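Side-chain contact in subtilisin-like protein (PDB 3ZXY), which is probably a serine endopeptidase of the subtilisin family, of which this chain is the protease domain, carrying a substitution at the predicted nucleophile: residues 53-58 against 108-113. The protein carries 1 engineered substitution. Numbering follows the deposited sequence.
Sequences THVASI and IINISG
Val55 lays CG1 against two polar side chains, Asn110 and Ser112, that project from the same side of strand 108-111 and the turn after it, and CG2 against Ser112 alone. With CG1 anti to the backbone N (chi1 166°), the valine brings that methyl 3.6 Å from Asn110 ND2, over the face of the amide at its nitrogen end. Both methyls face the hydroxyl from one side, each 3.8 Å from Ser112 OG, and CG2 is also 4.0 Å from Ser112 CB. A branched, inflexible residue suits this place on the buried helix, since it presents two carbons at once and makes no polar demand of its own.

The polar groups look after each other. Asn110 has CG anti to its backbone N (chi1 -176°), and its ND2 gives a hydrogen bond to Ser112 OG (3.0 Å, 154° at the hydrogen), with the hydroxyl lying close to the amide plane. OD1 bonds to Ser218 OG. Ser112 OG gives its hydrogen to Ala211 O, tying the strand end to helix 210-230, and so must accept from ND2, which fixes the amide's flip. Replacing Ser112 by an alanine would probably leave Asn110 ND2 and Ala211 O each without this partner, with a small gap beside the valine methyls.

Ser112 centres an inverse gamma turn, its side chain about 4 Å (nearest atoms) from those of Asp16 and the engineered Ala211, two predicted charge-relay positions; the third, His51, lies on Val55's helix 47-60. The Asn-Ile-Ser-Gly run ending this strand of the parallel sheet resembles the subtilase segment that, as in other subtilases, probably borders the S1 pocket.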
# COMPACT_ATOMS: atom_id res chain seq x y z
N THR A 53 -0.63 6.71 10.80
CA THR A 53 0.76 7.03 11.16
C THR A 53 1.64 5.79 11.01
O THR A 53 2.77 5.87 10.49
CB THR A 53 0.83 7.59 12.59
OG1 THR A 53 0.01 8.76 12.68
CG2 THR A 53 2.27 7.92 12.99
N HIS A 54 1.12 4.64 11.42
CA HIS A 54 1.86 3.39 11.31
C HIS A 54 2.10 3.05 9.86
O HIS A 54 3.24 2.80 9.44
CB HIS A 54 1.10 2.29 12.01
CG HIS A 54 1.91 1.06 12.30
ND1 HIS A 54 2.25 0.17 11.34
CD2 HIS A 54 2.46 0.59 13.49
CE1 HIS A 54 2.96 -0.83 11.89
NE2 HIS A 54 3.10 -0.58 13.19
N VAL A 55 1.03 3.04 9.06
CA VAL A 55 1.13 2.72 7.62
C VAL A 55 2.11 3.66 6.89
O VAL A 55 2.98 3.21 6.14
CB VAL A 55 -0.28 2.74 6.95
CG1 VAL A 55 -0.20 2.76 5.42
CG2 VAL A 55 -1.10 1.55 7.42
N ALA A 56 2.00 4.95 7.15
CA ALA A 56 2.87 5.92 6.48
C ALA A 56 4.32 5.68 6.87
O ALA A 56 5.21 5.77 6.01
CB ALA A 56 2.47 7.36 6.80
N SER A 57 4.56 5.32 8.13
CA SER A 57 5.94 5.16 8.62
C SER A 57 6.65 3.98 7.95
O SER A 57 7.87 4.00 7.78
CB SER A 57 5.97 5.05 10.14
OG SER A 57 5.45 3.82 10.62
N ILE A 58 5.90 2.95 7.59
CA ILE A 58 6.48 1.77 6.94
C ILE A 58 7.16 2.15 5.62
O ILE A 58 8.19 1.57 5.25
CB ILE A 58 5.41 0.67 6.74
CG1 ILE A 58 5.05 0.05 8.09
CG2 ILE A 58 5.91 -0.43 5.80
CD1 ILE A 58 3.73 -0.71 8.06
N ILE A 108 1.53 5.64 -7.19
CA ILE A 108 1.07 4.53 -6.39
C ILE A 108 0.12 5.10 -5.35
O ILE A 108 0.37 6.18 -4.80
CB ILE A 108 2.24 3.82 -5.67
CG1 ILE A 108 3.15 3.12 -6.67
CG2 ILE A 108 1.74 2.81 -4.62
CD1 ILE A 108 4.55 2.91 -6.14
N ILE A 109 -0.99 4.39 -5.14
CA ILE A 109 -1.99 4.74 -4.11
C ILE A 109 -2.10 3.54 -3.18
O ILE A 109 -2.52 2.46 -3.59
CB ILE A 109 -3.35 5.08 -4.75
CG1 ILE A 109 -3.22 6.32 -5.64
CG2 ILE A 109 -4.42 5.34 -3.67
CD1 ILE A 109 -4.48 6.68 -6.41
N ASN A 110 -1.67 3.73 -1.94
CA ASN A 110 -1.77 2.68 -0.90
C ASN A 110 -3.10 2.82 -0.19
O ASN A 110 -3.39 3.86 0.38
CB ASN A 110 -0.62 2.86 0.10
CG ASN A 110 -0.57 1.77 1.16
OD1 ASN A 110 0.21 0.82 1.04
ND2 ASN A 110 -1.43 1.86 2.20
N ILE A 111 -3.90 1.76 -0.23
CA ILE A 111 -5.17 1.73 0.53
C ILE A 111 -5.17 0.51 1.44
O ILE A 111 -5.52 -0.60 1.04
CB ILE A 111 -6.39 1.71 -0.40
CG1 ILE A 111 -6.37 2.90 -1.36
CG2 ILE A 111 -7.69 1.69 0.42
CD1 ILE A 111 -7.57 2.99 -2.28
N SER A 112 -4.76 0.73 2.68
CA SER A 112 -4.73 -0.31 3.69
C SER A 112 -6.09 -0.41 4.34
O SER A 112 -6.25 -0.17 5.54
CB SER A 112 -3.69 0.01 4.75
OG SER A 112 -2.38 -0.15 4.22
N GLY A 113 -7.09 -0.70 3.53
CA GLY A 113 -8.46 -0.81 4.01
C GLY A 113 -9.35 -1.30 2.91
O GLY A 113 -8.89 -1.53 1.79